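PDB 4GNX: putative uncharacterized protein from Ustilago maydis, which probably serves as the large subunit of replication protein A, binding single-stranded DNA through OB-fold domains, one of which carries a zinc site. Local coordinates for residues C[161-165]-C[262-266]; C[209-213]-C[248-252]; C[311-316]-C[330-334]. One frame throughout, in Å; residues are numbered along the deposited sequence.

Interaction 1. Residues C[161-165]-C[262-266]; sequences QKREL and GGGAG. With nucleotides of chain G.
Residues 161-165 run in extended conformation along strand 159-168, while residues 262-266 form an irregular, glycine-rich loop beside it; the CA atoms come nearest at Glu164 and Ala265, 7.0 Å apart. Lys162 points its CB toward the loop. With chi1 and the last two torsions trans and chi2 at -146°, its chain reaches out until NZ lies 2.9 Å from Gly263 O and donates a weak hydrogen bond of 3.2 Å to O2 of DT7 of chain G. Arg163 faces the other side of the strand, where its NE is hydrogen-bonded to Gly146 O. Glu164 (m, t) again points toward the loop: its OE2 accepts a hydrogen bond from Ala265 N at 2.8 Å and forms a salt bridge with Lys162 NZ at 3.0 Å, so one carboxylate oxygen holds both the loop and the lysine. The Leu165 side chain packs on Leu199 and Phe201. In the loop, Gly264 (phi/psi -143/36) brings its CA to 3.2 Å from O4' of DT8 of chain G, where a CB would clash. Ala265 O accepts a hydrogen bond of 2.7 Å from N3 of DT7 of chain G, and Gly266, at positive phi (93/-16), lies against the same base, its C 2.9 Å from O4. A base held by a loop laid against a charged strand is consistent with the DNA-binding groove of an OB domain.

Interaction 2. Residues C[209-213]-C[248-252]; sequences FGGRS and QPYTN. With nucleotides of chain G.
Two irregular loops meet backbone to backbone, the CA atoms of Gly210 and Thr251 being only 3.7 Å apart. Gly210 (phi/psi 79/48) and Gly211 (75/-64) both adopt positive phi, and a CB on Gly211 would run into Tyr250 O. Contact here is by van der Waals packing, with Gly210 C 3.3 Å from Asn252 N and a CA-H...O approach of 3.6 Å from Thr251 CA to Gly210 O. Tyr250, itself at positive phi (88/-36), holds chi1 between wells at -120°; this lays its ring over Arg212 CB, a CH-pi contact 4.0 Å from the ring centroid. Arg212 (chi1 and chi2 both m) then folds back, NH1 donating to Gly211 O at 3.0 Å and NE hydrogen-bonded to Leu127 O. The p rotamer of Ser213 lets OG donate to Phe209 O at 3.0 Å, linking the segment's two ends. Phe209 (chi1 t) points away from residues 248-252; one ring face lies against C1' of DT8 of chain G, and CD1 is 3.1 Å from O2 of that nucleotide. A hydrogen bond from Tyr250 OH to Ile124 O fastens the ring to the chain before strand 135-152. The loop after helix 229-242 packs on the connection between strands 198-207 and 213-217.

Interaction 3. Residues C[311-316]-C[330-334]; sequences CASEGC and CEKCD. With ZN (zinc ion), chain I.
Cys316, Cys333 and Cys311 dominate this contact, all three directing CB toward the opposite segment and placing their sulfurs round one zinc ion. The zinc is bound by Cys316 SG, Cys333 SG and Cys330 SG at 2.4 Å each and by Cys311 SG at 2.3 Å. Across the segments, CA atoms are nearest at Cys311 and Cys330 (6.0 Å), then at Ser313 and Cys333 (7.5 Å). Cys316 (chi1 t) closes a type II turn begun at Ser313, its N donating to Ser313 O at 3.1 Å, with Gly315 supplying the positive phi (82°) at the third position. The aliphatic part of Lys332 lies beside this thiolate, CD being 3.7 Å from Cys316 SG. Cys333 differs from the other three cysteines, which are trans, in having chi1 p. It sits within the type I turn from Glu331 to Asp334, and its backbone N donates to Cys330 SG at 3.5 Å. Ser313 OG approaches Cys333 SG to 3.1 Å, and the same hydroxyl is hydrogen-bonded to Tyr337. Cys311 (t) completes the set: its SG lies 3.0 Å from Cys333 SG, well beyond the length of a covalent disulfide, and 3.6 Å from Cys330 SG, while Cys311 CB packs 4.1 Å from Cys330 CB. Two cysteine pairs, spaced C-x4-C and C-x2-C, each with its second cysteine in a beta turn, thus enclose the metal as a Cys4 site, consistent with the zinc ribbon inserted in the C-terminal OB domain of the large replication protein A subunit.

In the fold
Interactions 1 and 2 share the OB domain built from strands between 135 and 224, their centres about 13 Å apart, and interaction 2 is nested within the chain loop that interaction 1 closes. They touch directly, Ser213 OG lying 2.7 Å from Gly266 N and the Phe209 ring packing on Gly264. Residues 262-266 border the DNA in interaction 1 and Phe209 does so in interaction 2; both contacts share DT8 of chain G, while DT7 is met by interaction 1. Interaction 3 comes later, in a separate OB domain that follows helix 275-280, about 45 Å, centre to centre, from interaction 1 and about 37 Å from interaction 2. The arrangement suits a subunit whose successive OB domains are strung along single-stranded DNA.

Interaction 1. Residues C[161-165]-C[262-266]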
loop_
_atom_site.group_PDB
_atom_site.type_symbol
_atom_site.label_atom_id
_atom_site.label_comp_id
_atom_site.label_asym_id
_atom_site.label_seq_id
_atom_site.Cartn_x
_atom_site.Cartn_y
_atom_site.Cartn_z
ATOM N N GLN C 161 22.650 -11.397 7.995
ATOM C CA GLN C 161 23.196 -11.146 9.337
ATOM C C GLN C 161 22.312 -10.180 10.120
ATOM O O GLN C 161 21.868 -9.165 9.587
ATOM C CB GLN C 161 24.629 -10.598 9.276
ATOM C CG GLN C 161 25.722 -11.662 9.261
ATOM C CD GLN C 161 25.945 -12.286 7.888
ATOM O OE1 GLN C 161 25.742 -11.646 6.849
ATOM N NE2 GLN C 161 26.377 -13.545 7.880
ATOM N N LYS C 162 22.091 -10.487 11.394
ATOM C CA LYS C 162 21.157 -9.735 12.215
ATOM C C LYS C 162 21.674 -9.655 13.648
ATOM O O LYS C 162 22.274 -10.606 14.128
ATOM C CB LYS C 162 19.806 -10.445 12.187
ATOM C CG LYS C 162 18.656 -9.619 12.708
ATOM C CD LYS C 162 17.629 -10.468 13.424
ATOM C CE LYS C 162 16.954 -9.629 14.493
ATOM N NZ LYS C 162 15.848 -10.358 15.158
ATOM N N ARG C 163 21.453 -8.528 14.321
ATOM C CA ARG C 163 21.735 -8.433 15.757
ATOM C C ARG C 163 20.816 -7.429 16.456
ATOM O O ARG C 163 20.368 -6.463 15.845
ATOM C CB ARG C 163 23.214 -8.122 16.026
ATOM C CG ARG C 163 23.515 -7.761 17.473
ATOM C CD ARG C 163 24.996 -7.556 17.732
ATOM N NE ARG C 163 25.648 -8.829 18.027
ATOM C CZ ARG C 163 26.669 -9.324 17.343
ATOM N NH1 ARG C 163 27.183 -8.640 16.325
ATOM N NH2 ARG C 163 27.180 -10.500 17.686
ATOM N N GLU C 164 20.548 -7.671 17.740
ATOM C CA GLU C 164 19.616 -6.854 18.509
ATOM C C GLU C 164 20.265 -6.140 19.677
ATOM O O GLU C 164 21.024 -6.738 20.430
ATOM C CB GLU C 164 18.444 -7.698 18.998
ATOM C CG GLU C 164 17.461 -7.995 17.884
ATOM C CD GLU C 164 16.093 -8.389 18.385
ATOM O OE1 GLU C 164 15.880 -8.406 19.617
ATOM O OE2 GLU C 164 15.223 -8.675 17.533
ATOM N N LEU C 165 19.944 -4.858 19.814
ATOM C CA LEU C 165 20.430 -4.027 20.906
ATOM C C LEU C 165 19.261 -3.615 21.777
ATOM O O LEU C 165 18.152 -3.429 21.282
ATOM C CB LEU C 165 21.089 -2.748 20.377
ATOM C CG LEU C 165 21.816 -2.678 19.030
ATOM C CD1 LEU C 165 22.227 -1.245 18.759
ATOM C CD2 LEU C 165 23.025 -3.594 18.975
ATOM N N GLY C 262 12.903 -14.409 21.515
ATOM C CA GLY C 262 13.612 -14.410 20.242
ATOM C C GLY C 262 13.186 -13.345 19.239
ATOM O O GLY C 262 12.300 -12.533 19.514
ATOM N N GLY C 263 13.771 -13.422 18.043
ATOM C CA GLY C 263 14.041 -12.256 17.219
ATOM C C GLY C 263 13.331 -11.647 16.029
ATOM O O GLY C 263 13.552 -12.056 14.886
ATOM N N GLY C 264 12.579 -10.580 16.296
ATOM C CA GLY C 264 12.003 -9.754 15.239
ATOM C C GLY C 264 11.939 -8.253 15.494
ATOM O O GLY C 264 10.985 -7.600 15.067
ATOM N N ALA C 265 12.946 -7.694 16.173
ATOM C CA ALA C 265 12.968 -6.253 16.469
ATOM C C ALA C 265 12.860 -5.418 15.202
ATOM O O ALA C 265 13.626 -5.603 14.260
ATOM C CB ALA C 265 14.211 -5.864 17.242
ATOM N N GLY C 266 11.884 -4.514 15.194
ATOM C CA GLY C 266 11.624 -3.645 14.061
ATOM C C GLY C 266 10.593 -4.188 13.098
ATOM O O GLY C 266 10.066 -3.439 12.271
ATOM P P DT G 7 11.844 -10.877 6.367
ATOM O OP1 DT G 7 11.617 -12.184 5.700
ATOM O OP2 DT G 7 10.733 -9.892 6.441
ATOM O "O5'" DT G 7 12.416 -11.133 7.833
ATOM C "C5'" DT G 7 13.614 -11.912 8.036
ATOM C "C4'" DT G 7 13.870 -12.134 9.511
ATOM O "O4'" DT G 7 14.166 -10.879 10.162
ATOM C "C3'" DT G 7 12.712 -12.738 10.301
ATOM O "O3'" DT G 7 13.266 -13.558 11.331
ATOM C "C2'" DT G 7 12.020 -11.520 10.888
ATOM C "C1'" DT G 7 13.192 -10.592 11.159
ATOM N N1 DT G 7 12.910 -9.144 11.100
ATOM C C2 DT G 7 13.395 -8.364 12.125
ATOM O O2 DT G 7 13.998 -8.819 13.080
ATOM N N3 DT G 7 13.140 -7.021 11.991
ATOM C C4 DT G 7 12.481 -6.395 10.951
ATOM O O4 DT G 7 12.326 -5.178 10.971
ATOM C C5 DT G 7 12.005 -7.273 9.908
ATOM C C7 DT G 7 11.265 -6.684 8.749
ATOM C C6 DT G 7 12.249 -8.585 10.028
ATOM P P DT G 8 12.530 -14.917 11.742
ATOM O OP1 DT G 8 13.525 -15.787 12.419
ATOM O OP2 DT G 8 11.785 -15.439 10.562
ATOM O "O5'" DT G 8 11.487 -14.391 12.825
ATOM C "C5'" DT G 8 11.856 -14.271 14.208
ATOM C "C4'" DT G 8 10.682 -13.763 15.010
ATOM O "O4'" DT G 8 10.340 -12.430 14.566
ATOM C "C3'" DT G 8 9.399 -14.565 14.825
ATOM O "O3'" DT G 8 9.391 -15.802 15.557
ATOM C "C2'" DT G 8 8.337 -13.544 15.182
ATOM C "C1'" DT G 8 8.918 -12.267 14.580
ATOM N N1 DT G 8 8.470 -11.959 13.196
ATOM C C2 DT G 8 7.655 -10.864 13.002
ATOM O O2 DT G 8 7.288 -10.136 13.908
ATOM N N3 DT G 8 7.286 -10.649 11.698
ATOM C C4 DT G 8 7.635 -11.404 10.596
ATOM O O4 DT G 8 7.225 -11.086 9.483
ATOM C C5 DT G 8 8.485 -12.542 10.872
ATOM C C7 DT G 8 8.912 -13.420 9.739
ATOM C C6 DT G 8 8.855 -12.758 12.140
#

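Interaction 2. Residues C[209-213]-C[248-252]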
loop_
_atom_site.group_PDB
_atom_site.type_symbol
_atom_site.label_atom_id
_atom_site.label_comp_id
_atom_site.label_asym_id
_atom_site.label_seq_id
_atom_site.Cartn_x
_atom_site.Cartn_y
_atom_site.Cartn_z
ATOM N N PHE C 209 6.295 -4.972 16.462
ATOM C CA PHE C 209 6.595 -6.237 17.137
ATOM C C PHE C 209 6.981 -5.962 18.596
ATOM O O PHE C 209 8.024 -5.362 18.879
ATOM C CB PHE C 209 7.705 -7.003 16.378
ATOM C CG PHE C 209 7.988 -8.396 16.906
ATOM C CD1 PHE C 209 7.020 -9.391 16.862
ATOM C CD2 PHE C 209 9.240 -8.722 17.421
ATOM C CE1 PHE C 209 7.282 -10.672 17.337
ATOM C CE2 PHE C 209 9.511 -10.003 17.893
ATOM C CZ PHE C 209 8.533 -10.978 17.850
ATOM N N GLY C 210 6.122 -6.389 19.517
ATOM C CA GLY C 210 6.318 -6.129 20.938
ATOM C C GLY C 210 5.898 -4.709 21.253
ATOM O O GLY C 210 6.634 -3.965 21.903
ATOM N N GLY C 211 4.712 -4.337 20.771
ATOM C CA GLY C 211 4.166 -2.992 20.954
ATOM C C GLY C 211 4.857 -1.985 20.059
ATOM O O GLY C 211 4.221 -1.386 19.180
ATOM N N ARG C 212 6.158 -1.800 20.302
ATOM C CA ARG C 212 7.028 -0.940 19.498
ATOM C C ARG C 212 8.454 -1.474 19.505
ATOM O O ARG C 212 8.989 -1.822 20.558
ATOM C CB ARG C 212 7.008 0.500 20.017
ATOM C CG ARG C 212 5.770 1.293 19.634
ATOM C CD ARG C 212 5.792 1.632 18.153
ATOM N NE ARG C 212 4.674 2.477 17.735
ATOM C CZ ARG C 212 3.479 2.024 17.370
ATOM N NH1 ARG C 212 3.216 0.725 17.381
ATOM N NH2 ARG C 212 2.541 2.879 17.005
ATOM N N SER C 213 9.050 -1.549 18.318
ATOM C CA SER C 213 10.439 -1.964 18.159
ATOM C C SER C 213 11.072 -1.286 16.947
ATOM O O SER C 213 10.367 -0.741 16.090
ATOM C CB SER C 213 10.551 -3.485 18.050
ATOM O OG SER C 213 9.832 -3.973 16.934
ATOM N N GLN C 248 11.368 -1.161 31.473
ATOM C CA GLN C 248 10.170 -1.751 30.853
ATOM C C GLN C 248 10.420 -2.283 29.435
ATOM O O GLN C 248 10.996 -1.584 28.607
ATOM C CB GLN C 248 9.043 -0.719 30.823
ATOM C CG GLN C 248 8.233 -0.638 32.111
ATOM C CD GLN C 248 6.927 -1.415 32.044
ATOM O OE1 GLN C 248 6.810 -2.410 31.325
ATOM N NE2 GLN C 248 5.933 -0.956 32.792
ATOM N N PRO C 249 9.962 -3.515 29.147
ATOM C CA PRO C 249 10.308 -4.175 27.891
ATOM C C PRO C 249 9.505 -3.719 26.661
ATOM O O PRO C 249 9.971 -3.905 25.531
ATOM C CB PRO C 249 10.029 -5.648 28.192
ATOM C CG PRO C 249 8.922 -5.620 29.190
ATOM C CD PRO C 249 9.101 -4.363 29.996
ATOM N N TYR C 250 8.320 -3.145 26.880
ATOM C CA TYR C 250 7.404 -2.703 25.800
ATOM C C TYR C 250 6.426 -3.810 25.309
ATOM O O TYR C 250 5.259 -3.526 25.001
ATOM C CB TYR C 250 8.174 -2.063 24.615
ATOM C CG TYR C 250 7.798 -0.617 24.301
ATOM C CD1 TYR C 250 8.759 0.397 24.329
ATOM C CD2 TYR C 250 6.483 -0.264 23.977
ATOM C CE1 TYR C 250 8.420 1.720 24.049
ATOM C CE2 TYR C 250 6.133 1.054 23.695
ATOM C CZ TYR C 250 7.102 2.046 23.732
ATOM O OH TYR C 250 6.751 3.354 23.452
ATOM N N THR C 251 6.902 -5.060 25.277
ATOM C CA THR C 251 6.200 -6.199 24.640
ATOM C C THR C 251 4.666 -6.167 24.689
ATOM O O THR C 251 4.062 -6.018 25.758
ATOM C CB THR C 251 6.719 -7.576 25.149
ATOM O OG1 THR C 251 8.145 -7.626 25.031
ATOM C CG2 THR C 251 6.121 -8.745 24.342
ATOM N N ASN C 252 4.071 -6.307 23.505
ATOM C CA ASN C 252 2.635 -6.466 23.327
ATOM C C ASN C 252 2.324 -7.672 22.434
ATOM O O ASN C 252 2.747 -7.735 21.276
ATOM C CB ASN C 252 2.022 -5.191 22.736
ATOM C CG ASN C 252 0.554 -5.357 22.383
ATOM O OD1 ASN C 252 0.180 -5.329 21.209
ATOM N ND2 ASN C 252 -0.284 -5.546 23.398
ATOM P P DT G 8 12.530 -14.917 11.742
ATOM O OP1 DT G 8 13.525 -15.787 12.419
ATOM O OP2 DT G 8 11.785 -15.439 10.562
ATOM O "O5'" DT G 8 11.487 -14.391 12.825
ATOM C "C5'" DT G 8 11.856 -14.271 14.208
ATOM C "C4'" DT G 8 10.682 -13.763 15.010
ATOM O "O4'" DT G 8 10.340 -12.430 14.566
ATOM C "C3'" DT G 8 9.399 -14.565 14.825
ATOM O "O3'" DT G 8 9.391 -15.802 15.557
ATOM C "C2'" DT G 8 8.337 -13.544 15.182
ATOM C "C1'" DT G 8 8.918 -12.267 14.580
ATOM N N1 DT G 8 8.470 -11.959 13.196
ATOM C C2 DT G 8 7.655 -10.864 13.002
ATOM O O2 DT G 8 7.288 -10.136 13.908
ATOM N N3 DT G 8 7.286 -10.649 11.698
ATOM C C4 DT G 8 7.635 -11.404 10.596
ATOM O O4 DT G 8 7.225 -11.086 9.483
ATOM C C5 DT G 8 8.485 -12.542 10.872
ATOM C C7 DT G 8 8.912 -13.420 9.739
ATOM C C6 DT G 8 8.855 -12.758 12.140
#

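Interaction 3. Residues C[311-316]-C[330-334]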
loop_
_atom_site.group_PDB
_atom_site.type_symbol
_atom_site.label_atom_id
_atom_site.label_comp_id
_atom_site.label_asym_id
_atom_site.label_seq_id
_atom_site.Cartn_x
_atom_site.Cartn_y
_atom_site.Cartn_z
ATOM N N CYS C 311 -24.136 -24.942 20.234
ATOM C CA CYS C 311 -24.676 -25.113 21.584
ATOM C C CYS C 311 -25.154 -23.810 22.190
ATOM O O CYS C 311 -24.446 -22.800 22.130
ATOM C CB CYS C 311 -23.607 -25.729 22.479
ATOM S SG CYS C 311 -23.968 -25.858 24.255
ATOM N N ALA C 312 -26.340 -23.848 22.795
ATOM C CA ALA C 312 -26.949 -22.657 23.401
ATOM C C ALA C 312 -26.411 -22.312 24.804
ATOM O O ALA C 312 -26.986 -21.478 25.513
ATOM C CB ALA C 312 -28.467 -22.784 23.404
ATOM N N SER C 313 -25.300 -22.937 25.194
ATOM C CA SER C 313 -24.671 -22.640 26.481
ATOM C C SER C 313 -23.875 -21.363 26.377
ATOM O O SER C 313 -23.204 -21.123 25.370
ATOM C CB SER C 313 -23.736 -23.765 26.938
ATOM O OG SER C 313 -24.430 -24.772 27.654
ATOM N N GLU C 314 -23.966 -20.550 27.425
ATOM C CA GLU C 314 -23.112 -19.382 27.597
ATOM C C GLU C 314 -21.646 -19.807 27.486
ATOM O O GLU C 314 -21.215 -20.761 28.147
ATOM C CB GLU C 314 -23.401 -18.709 28.953
ATOM C CG GLU C 314 -22.406 -17.637 29.394
ATOM C CD GLU C 314 -22.283 -16.473 28.418
ATOM O OE1 GLU C 314 -23.194 -16.282 27.577
ATOM O OE2 GLU C 314 -21.268 -15.742 28.494
ATOM N N GLY C 315 -20.902 -19.120 26.624
ATOM C CA GLY C 315 -19.477 -19.380 26.461
ATOM C C GLY C 315 -19.134 -20.547 25.553
ATOM O O GLY C 315 -18.023 -20.593 25.012
ATOM N N CYS C 316 -20.083 -21.475 25.376
ATOM C CA CYS C 316 -19.880 -22.711 24.586
ATOM C C CYS C 316 -20.349 -22.608 23.119
ATOM O O CYS C 316 -21.427 -22.060 22.829
ATOM C CB CYS C 316 -20.537 -23.911 25.287
ATOM S SG CYS C 316 -20.223 -25.535 24.545
ATOM N N CYS C 330 -25.855 -31.134 23.000
ATOM C CA CYS C 330 -24.421 -30.855 23.142
ATOM C C CYS C 330 -23.742 -31.960 23.940
ATOM O O CYS C 330 -24.289 -32.428 24.940
ATOM C CB CYS C 330 -24.172 -29.510 23.848
ATOM S SG CYS C 330 -22.411 -29.078 23.986
ATOM N N GLU C 331 -22.549 -32.366 23.511
ATOM C CA GLU C 331 -21.770 -33.373 24.250
ATOM C C GLU C 331 -21.108 -32.771 25.488
ATOM O O GLU C 331 -21.398 -33.182 26.610
ATOM C CB GLU C 331 -20.705 -34.044 23.359
ATOM C CG GLU C 331 -21.230 -34.957 22.261
ATOM C CD GLU C 331 -22.346 -35.861 22.737
ATOM O OE1 GLU C 331 -23.507 -35.399 22.794
ATOM O OE2 GLU C 331 -22.066 -37.036 23.046
ATOM N N LYS C 332 -20.228 -31.792 25.253
ATOM C CA LYS C 332 -19.436 -31.130 26.294
ATOM C C LYS C 332 -20.288 -30.720 27.481
ATOM O O LYS C 332 -19.979 -31.077 28.637
ATOM C CB LYS C 332 -18.722 -29.884 25.738
ATOM C CG LYS C 332 -17.841 -29.147 26.748
ATOM C CD LYS C 332 -18.220 -27.673 26.850
ATOM C CE LYS C 332 -17.112 -26.825 27.459
ATOM N NZ LYS C 332 -15.985 -26.581 26.515
ATOM N N CYS C 333 -21.344 -29.954 27.207
ATOM C CA CYS C 333 -22.194 -29.485 28.290
ATOM C C CYS C 333 -23.367 -30.436 28.580
ATOM O O CYS C 333 -24.183 -30.171 29.467
ATOM C CB CYS C 333 -22.578 -28.001 28.148
ATOM S SG CYS C 333 -23.500 -27.523 26.687
ATOM N N ASP C 334 -23.407 -31.561 27.859
ATOM C CA ASP C 334 -24.256 -32.704 28.217
ATOM C C ASP C 334 -25.685 -32.253 28.549
ATOM O O ASP C 334 -26.093 -32.241 29.707
ATOM C CB ASP C 334 -23.607 -33.483 29.373
ATOM C CG ASP C 334 -24.359 -34.764 29.741
ATOM O OD1 ASP C 334 -25.408 -35.070 29.133
ATOM O OD2 ASP C 334 -23.892 -35.470 30.667
HETATM ZN ZN ZN I . -22.050 -26.957 24.931
#